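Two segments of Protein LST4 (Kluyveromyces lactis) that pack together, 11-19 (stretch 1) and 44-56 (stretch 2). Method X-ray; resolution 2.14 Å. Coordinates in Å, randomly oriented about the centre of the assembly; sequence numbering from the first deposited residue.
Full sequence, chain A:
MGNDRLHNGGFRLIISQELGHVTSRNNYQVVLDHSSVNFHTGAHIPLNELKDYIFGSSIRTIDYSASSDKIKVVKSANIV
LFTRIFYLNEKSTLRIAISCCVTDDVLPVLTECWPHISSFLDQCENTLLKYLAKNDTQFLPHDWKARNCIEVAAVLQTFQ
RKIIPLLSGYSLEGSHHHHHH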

ATOM      1  N   PHE A  11      -3.373  -2.190 -12.376  1.00 41.73           N
ATOM      2  CA  PHE A  11      -2.834  -1.724 -11.109  1.00 41.27           C
ATOM      3  C   PHE A  11      -1.565  -2.455 -10.697  1.00 43.67           C
ATOM      4  O   PHE A  11      -1.298  -3.544 -11.126  1.00 39.05           O
ATOM      5  CB  PHE A  11      -3.871  -1.792  -9.983  1.00 29.32           C
ATOM      6  CG  PHE A  11      -4.145  -3.164  -9.489  1.00 28.96           C
ATOM      7  CD1 PHE A  11      -4.989  -3.976 -10.155  1.00 33.79           C
ATOM      8  CD2 PHE A  11      -3.545  -3.635  -8.366  1.00 32.28           C
ATOM      9  CE1 PHE A  11      -5.240  -5.234  -9.712  1.00 32.45           C
ATOM     10  CE2 PHE A  11      -3.796  -4.891  -7.908  1.00 35.38           C
ATOM     11  CZ  PHE A  11      -4.633  -5.700  -8.590  1.00 31.02           C
ATOM     12  N   ARG A  12      -0.795  -1.829  -9.836  1.00 34.35           N
ATOM     13  CA  ARG A  12       0.338  -2.495  -9.229  1.00 35.72           C
ATOM     14  C   ARG A  12       0.263  -2.331  -7.713  1.00 33.59           C
ATOM     15  O   ARG A  12       0.219  -1.210  -7.198  1.00 38.40           O
ATOM     16  CB  ARG A  12       1.647  -1.928  -9.782  1.00 40.86           C
ATOM     17  CG  ARG A  12       2.903  -2.549  -9.196  1.00 40.71           C
ATOM     18  CD  ARG A  12       4.170  -1.925  -9.798  1.00 44.99           C
ATOM     19  NE  ARG A  12       5.383  -2.520  -9.231  1.00 47.74           N
ATOM     20  CZ  ARG A  12       6.616  -2.073  -9.459  1.00 46.90           C
ATOM     21  NH1 ARG A  12       6.807  -1.015 -10.231  1.00 45.69           N
ATOM     22  NH2 ARG A  12       7.659  -2.679  -8.905  1.00 40.03           N
ATOM     23  N   LEU A  13       0.259  -3.452  -7.003  1.00 36.70           N
ATOM     24  CA  LEU A  13       0.160  -3.429  -5.551  1.00 32.66           C
ATOM     25  C   LEU A  13       1.505  -3.787  -4.932  1.00 37.27           C
ATOM     26  O   LEU A  13       2.053  -4.864  -5.197  1.00 36.01           O
ATOM     27  CB  LEU A  13      -0.922  -4.412  -5.074  1.00 27.69           C
ATOM     28  CG  LEU A  13      -1.067  -4.633  -3.564  1.00 33.23           C
ATOM     29  CD1 LEU A  13      -1.554  -3.346  -2.855  1.00 30.44           C
ATOM     30  CD2 LEU A  13      -1.983  -5.813  -3.243  1.00 31.22           C
ATOM     31  N   ILE A  14       2.052  -2.909  -4.126  1.00 31.50           N
ATOM     32  CA  ILE A  14       3.243  -3.188  -3.377  1.00 33.22           C
ATOM     33  C   ILE A  14       3.021  -3.171  -1.880  1.00 34.74           C
ATOM     34  O   ILE A  14       2.586  -2.205  -1.358  1.00 30.58           O
ATOM     35  CB  ILE A  14       4.314  -2.167  -3.706  1.00 38.97           C
ATOM     36  CG1 ILE A  14       4.542  -2.149  -5.185  1.00 40.78           C
ATOM     37  CG2 ILE A  14       5.606  -2.509  -3.032  1.00 33.56           C
ATOM     38  CD1 ILE A  14       4.293  -0.795  -5.762  1.00 48.21           C
ATOM     39  N   ILE A  15       3.346  -4.253  -1.199  1.00 27.94           N
ATOM     40  CA  ILE A  15       3.361  -4.249   0.256  1.00 28.99           C
ATOM     41  C   ILE A  15       4.829  -4.248   0.641  1.00 37.43           C
ATOM     42  O   ILE A  15       5.574  -5.128   0.224  1.00 35.03           O
ATOM     43  CB  ILE A  15       2.627  -5.462   0.850  1.00 29.82           C
ATOM     44  CG1 ILE A  15       1.164  -5.481   0.385  1.00 31.03           C
ATOM     45  CG2 ILE A  15       2.721  -5.456   2.375  1.00 26.27           C
ATOM     46  CD1 ILE A  15       0.427  -6.744   0.795  1.00 27.84           C
ATOM     47  N   SER A  16       5.252  -3.249   1.410  1.00 34.58           N
ATOM     48  CA  SER A  16       6.651  -3.154   1.806  1.00 35.78           C
ATOM     49  C   SER A  16       6.762  -2.697   3.243  1.00 41.43           C
ATOM     50  O   SER A  16       5.773  -2.208   3.825  1.00 37.89           O
ATOM     51  CB  SER A  16       7.413  -2.199   0.888  1.00 42.48           C
ATOM     52  OG  SER A  16       6.820  -0.904   0.847  1.00 42.71           O
ATOM     53  N   GLN A  17       7.957  -2.848   3.820  1.00 36.47           N
ATOM     54  CA  GLN A  17       8.204  -2.336   5.172  1.00 42.03           C
ATOM     55  C   GLN A  17       9.648  -1.885   5.469  1.00 43.78           C
ATOM     56  O   GLN A  17      10.585  -2.312   4.792  1.00 43.94           O
ATOM     57  CB  GLN A  17       7.761  -3.400   6.178  1.00 39.94           C
ATOM     58  CG  GLN A  17       8.574  -4.657   6.169  1.00 44.55           C
ATOM     59  CD  GLN A  17       8.186  -5.602   7.294  1.00 49.74           C
ATOM     60  OE1 GLN A  17       7.856  -6.761   7.053  1.00 52.07           O
ATOM     61  NE2 GLN A  17       8.248  -5.117   8.531  1.00 49.89           N
ATOM     62  N   GLU A  18       9.804  -1.005   6.468  1.00 46.42           N
ATOM     63  CA  GLU A  18      11.122  -0.583   6.962  1.00 48.41           C
ATOM     64  C   GLU A  18      11.730  -1.598   7.909  1.00 53.26           C
ATOM     65  O   GLU A  18      11.009  -2.329   8.588  1.00 54.34           O
ATOM     66  CB  GLU A  18      11.047   0.761   7.690  1.00 50.32           C
ATOM     67  CG  GLU A  18      10.787   1.984   6.824  1.00 53.30           C
ATOM     68  CD  GLU A  18      10.663   3.258   7.661  1.00 60.11           C
ATOM     69  OE1 GLU A  18      10.175   3.177   8.820  1.00 50.90           O
ATOM     70  OE2 GLU A  18      11.055   4.338   7.160  1.00 63.82           O
ATOM     71  N   LEU A  19      13.041  -1.681   7.912  1.00 56.09           N
ATOM     72  CA  LEU A  19      13.759  -2.464   8.885  1.00 59.25           C
ATOM     73  C   LEU A  19      14.657  -1.472   9.542  1.00 52.66           C
ATOM     74  O   LEU A  19      14.733  -0.353   9.112  1.00 68.48           O
ATOM     75  CB  LEU A  19      14.621  -3.499   8.203  1.00 63.55           C
ATOM     76  CG  LEU A  19      14.108  -4.692   7.424  1.00 62.91           C
ATOM     77  CD1 LEU A  19      12.657  -4.616   7.083  1.00 60.10           C
ATOM     78  CD2 LEU A  19      14.913  -4.820   6.162  1.00 61.91           C
ATOM     79  N   HIS A  44       6.659  -2.116 -14.247  1.00 62.96           N
ATOM     80  CA  HIS A  44       6.472  -0.741 -14.655  1.00 71.64           C
ATOM     81  C   HIS A  44       7.702   0.053 -14.272  1.00 72.97           C
ATOM     82  O   HIS A  44       8.779  -0.099 -14.816  1.00 71.44           O
ATOM     83  CB  HIS A  44       5.222  -0.132 -13.963  1.00 71.28           C
ATOM     84  CG  HIS A  44       4.340   0.696 -14.868  1.00 76.29           C
ATOM     85  ND1 HIS A  44       4.649   1.982 -15.251  1.00 74.22           N
ATOM     86  CD2 HIS A  44       3.145   0.416 -15.450  1.00 77.10           C
ATOM     87  CE1 HIS A  44       3.700   2.447 -16.045  1.00 79.53           C
ATOM     88  NE2 HIS A  44       2.771   1.518 -16.177  1.00 77.98           N
ATOM     89  N   ILE A  45       7.485   0.886 -13.279  1.00 71.16           N
ATOM     90  CA  ILE A  45       8.409   1.851 -12.734  1.00 63.27           C
ATOM     91  C   ILE A  45       9.360   1.205 -11.744  1.00 63.67           C
ATOM     92  O   ILE A  45       8.997   0.280 -11.062  1.00 61.86           O
ATOM     93  CB  ILE A  45       7.663   2.961 -12.043  1.00 63.03           C
ATOM     94  CG1 ILE A  45       8.611   3.936 -11.414  1.00 62.43           C
ATOM     95  CG2 ILE A  45       6.838   2.393 -10.940  1.00 70.08           C
ATOM     96  CD1 ILE A  45       7.884   5.039 -10.715  1.00 67.88           C
ATOM     97  N   PRO A  46      10.594   1.701 -11.727  1.00 65.60           N
ATOM     98  CA  PRO A  46      11.670   1.112 -10.926  1.00 64.24           C
ATOM     99  C   PRO A  46      11.315   1.005  -9.451  1.00 64.56           C
ATOM    100  O   PRO A  46      10.623   1.869  -8.910  1.00 63.64           O
ATOM    101  CB  PRO A  46      12.822   2.101 -11.115  1.00 64.44           C
ATOM    102  CG  PRO A  46      12.150   3.405 -11.379  1.00 68.05           C
ATOM    103  CD  PRO A  46      10.909   3.074 -12.158  1.00 66.61           C
ATOM    104  N   LEU A  47      11.794  -0.055  -8.811  1.00 62.72           N
ATOM    105  CA  LEU A  47      11.570  -0.251  -7.419  1.00 58.27           C
ATOM    106  C   LEU A  47      12.250   0.736  -6.538  1.00 58.85           C
ATOM    107  O   LEU A  47      11.793   0.992  -5.472  1.00 61.18           O
ATOM    108  CB  LEU A  47      12.010  -1.634  -7.043  1.00 61.19           C
ATOM    109  CG  LEU A  47      11.465  -2.070  -5.713  1.00 66.79           C
ATOM    110  CD1 LEU A  47      10.045  -2.572  -5.862  1.00 63.46           C
ATOM    111  CD2 LEU A  47      12.357  -3.164  -5.177  1.00 71.50           C
ATOM    112  N   ASN A  48      13.353   1.295  -6.974  1.00 61.25           N
ATOM    113  CA  ASN A  48      14.066   2.253  -6.148  1.00 59.73           C
ATOM    114  C   ASN A  48      13.422   3.618  -6.141  1.00 55.20           C
ATOM    115  O   ASN A  48      13.556   4.362  -5.206  1.00 54.57           O
ATOM    116  CB  ASN A  48      15.501   2.374  -6.608  1.00 68.30           C
ATOM    117  CG  ASN A  48      16.390   1.339  -5.992  1.00 73.58           C
ATOM    118  OD1 ASN A  48      16.441   1.189  -4.791  1.00 72.88           O
ATOM    119  ND2 ASN A  48      17.100   0.620  -6.824  1.00 83.40           N
ATOM    120  N   GLU A  49      12.737   3.939  -7.213  1.00 50.39           N
ATOM    121  CA  GLU A  49      12.008   5.193  -7.308  1.00 55.15           C
ATOM    122  C   GLU A  49      10.758   5.083  -6.435  1.00 52.81           C
ATOM    123  O   GLU A  49      10.356   6.056  -5.801  1.00 49.94           O
ATOM    124  CB  GLU A  49      11.662   5.518  -8.760  1.00 58.44           C
ATOM    125  CG  GLU A  49      10.888   6.810  -8.959  1.00 64.23           C
ATOM    126  CD  GLU A  49      10.629   7.096 -10.433  1.00 64.86           C
ATOM    127  OE1 GLU A  49      11.278   6.444 -11.278  1.00 63.08           O
ATOM    128  OE2 GLU A  49       9.786   7.968 -10.746  1.00 64.22           O
ATOM    129  N   LEU A  50      10.151   3.896  -6.398  1.00 54.32           N
ATOM    130  CA  LEU A  50       8.959   3.697  -5.570  1.00 48.97           C
ATOM    131  C   LEU A  50       9.261   3.752  -4.082  1.00 47.03           C
ATOM    132  O   LEU A  50       8.527   4.407  -3.356  1.00 48.30           O
ATOM    133  CB  LEU A  50       8.268   2.380  -5.926  1.00 47.09           C
ATOM    134  CG  LEU A  50       7.498   2.515  -7.242  1.00 56.58           C
ATOM    135  CD1 LEU A  50       6.931   1.202  -7.684  1.00 53.39           C
ATOM    136  CD2 LEU A  50       6.371   3.529  -7.090  1.00 52.28           C
ATOM    137  N   LYS A  51      10.349   3.117  -3.636  1.00 45.92           N
ATOM    138  CA  LYS A  51      10.749   3.164  -2.222  1.00 47.61           C
ATOM    139  C   LYS A  51      10.842   4.599  -1.742  1.00 48.63           C
ATOM    140  O   LYS A  51      10.503   4.916  -0.604  1.00 49.56           O
ATOM    141  CB  LYS A  51      12.103   2.478  -1.993  1.00 55.04           C
ATOM    142  CG  LYS A  51      12.132   0.984  -2.291  1.00 57.92           C
ATOM    143  CD  LYS A  51      11.793   0.159  -1.066  1.00 63.60           C
ATOM    144  CE  LYS A  51      12.176  -1.300  -1.276  1.00 66.24           C
ATOM    145  NZ  LYS A  51      13.424  -1.406  -2.080  1.00 56.16           N
ATOM    146  N   ASP A  52      11.306   5.464  -2.635  1.00 48.25           N
ATOM    147  CA  ASP A  52      11.473   6.878  -2.341  1.00 50.43           C
ATOM    148  C   ASP A  52      10.108   7.589  -2.265  1.00 50.25           C
ATOM    149  O   ASP A  52       9.870   8.387  -1.363  1.00 49.19           O
ATOM    150  CB  ASP A  52      12.399   7.512  -3.386  1.00 55.80           C
ATOM    151  CG  ASP A  52      12.737   8.954  -3.071  1.00 65.41           C
ATOM    152  OD1 ASP A  52      13.357   9.193  -2.012  1.00 71.34           O
ATOM    153  OD2 ASP A  52      12.446   9.839  -3.906  1.00 67.08           O
ATOM    154  N   TYR A  53       9.206   7.283  -3.192  1.00 47.30           N
ATOM    155  CA  TYR A  53       7.857   7.845  -3.132  1.00 49.94           C
ATOM    156  C   TYR A  53       7.068   7.348  -1.923  1.00 43.15           C
ATOM    157  O   TYR A  53       6.292   8.091  -1.337  1.00 48.56           O
ATOM    158  CB  TYR A  53       7.080   7.526  -4.407  1.00 47.03           C
ATOM    159  CG  TYR A  53       7.538   8.273  -5.636  1.00 53.97           C
ATOM    160  CD1 TYR A  53       8.076   9.545  -5.538  1.00 63.86           C
ATOM    161  CD2 TYR A  53       7.414   7.713  -6.895  1.00 61.35           C
ATOM    162  CE1 TYR A  53       8.480  10.238  -6.662  1.00 67.61           C
ATOM    163  CE2 TYR A  53       7.819   8.393  -8.021  1.00 60.58           C
ATOM    164  CZ  TYR A  53       8.348   9.655  -7.902  1.00 64.78           C
ATOM    165  OH  TYR A  53       8.748  10.335  -9.033  1.00 77.20           O
ATOM    166  N   ILE A  54       7.259   6.103  -1.533  1.00 49.97           N
ATOM    167  CA  ILE A  54       6.544   5.504  -0.422  1.00 45.48           C
ATOM    168  C   ILE A  54       7.086   5.908   0.916  1.00 48.83           C
ATOM    169  O   ILE A  54       6.350   6.309   1.769  1.00 47.99           O
ATOM    170  CB  ILE A  54       6.583   3.985  -0.519  1.00 41.31           C
ATOM    171  CG1 ILE A  54       5.889   3.550  -1.776  1.00 41.09           C
ATOM    172  CG2 ILE A  54       5.924   3.321   0.663  1.00 40.83           C
ATOM    173  CD1 ILE A  54       6.192   2.160  -2.196  1.00 35.87           C
ATOM    174  N   PHE A  55       8.379   5.761   1.111  1.00 44.28           N
ATOM    175  CA  PHE A  55       8.975   6.110   2.369  1.00 44.58           C
ATOM    176  C   PHE A  55       9.746   7.436   2.288  1.00 54.89           C
ATOM    177  O   PHE A  55      10.405   7.837   3.212  1.00 55.70           O
ATOM    178  CB  PHE A  55       9.896   4.997   2.843  1.00 46.90           C
ATOM    179  CG  PHE A  55       9.241   3.663   2.982  1.00 46.74           C
ATOM    180  CD1 PHE A  55       8.497   3.355   4.088  1.00 45.44           C
ATOM    181  CD2 PHE A  55       9.408   2.707   2.033  1.00 36.44           C
ATOM    182  CE1 PHE A  55       7.926   2.127   4.237  1.00 41.46           C
ATOM    183  CE2 PHE A  55       8.819   1.488   2.165  1.00 44.11           C
ATOM    184  CZ  PHE A  55       8.081   1.190   3.274  1.00 38.43           C
ATOM    185  N   GLY A  56       9.704   8.102   1.160  1.00 55.58           N
ATOM    186  CA  GLY A  56      10.451   9.325   1.055  1.00 58.29           C
ATOM    187  C   GLY A  56       9.728  10.432   1.766  1.00 62.97           C
ATOM    188  O   GLY A  56      10.209  10.944   2.754  1.00 77.74           O
TER

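The strand of the first segment crosses helix 47-55 at about 70°, with their axes 10.4 Å apart at closest approach, and one side chain from each segment, Arg-12 and Phe-55, covers more surface than any other. Arg-12 is the larger contributor. Its CA-to-CB bond points toward the other segment, and chi1, chi2 and chi3 are all t, so the chain is fully extended and delivers the guanidinium to the loop just before the helix. There NH1 donates a hydrogen bond to the backbone carbonyl of Ile-45, with 2.7 Å between Arg-12 NH1 and Ile-45 O and a nearly straight N-H...O angle of 159°. The acceptor lies at the edge of the guanidinium, near its plane, where the N-H bonds point. Over one face of the group lies Leu-50 CD1, 3.4 Å from Arg-12 NH1; the faces of a guanidinium carry no N-H bonds and so accept apolar neighbours. A flat, charged group thus suits this buried place, since NE and NH2 find hydrogen-bond partners elsewhere in the structure.

Leu-50 also meets the next inward-facing residue of the strand. Ile-14 CD1 lies 3.8 Å from Leu-50 CD1, an ordinary packing distance between two branched aliphatic side chains that need no polar partner. Ile-15 points away, as the alternation of a strand requires, and Ser-16 points toward the helix again.

At the far end of the helix Phe-55 is the second large contributor. Its chi1 is m, and the ring touches three successive residues: Phe-55 CE2 lies 3.4 Å from Ser-16 OG, Phe-55 CZ 4.0 Å from Gln-17 CA, and Phe-55 CD1 3.8 Å from Glu-18 CG. Ser-16 has a short side chain, and the ring lies close to it. Glu-18 offers its aliphatic CG to the ring, while its carboxylate oxygens are hydrogen-bonded elsewhere.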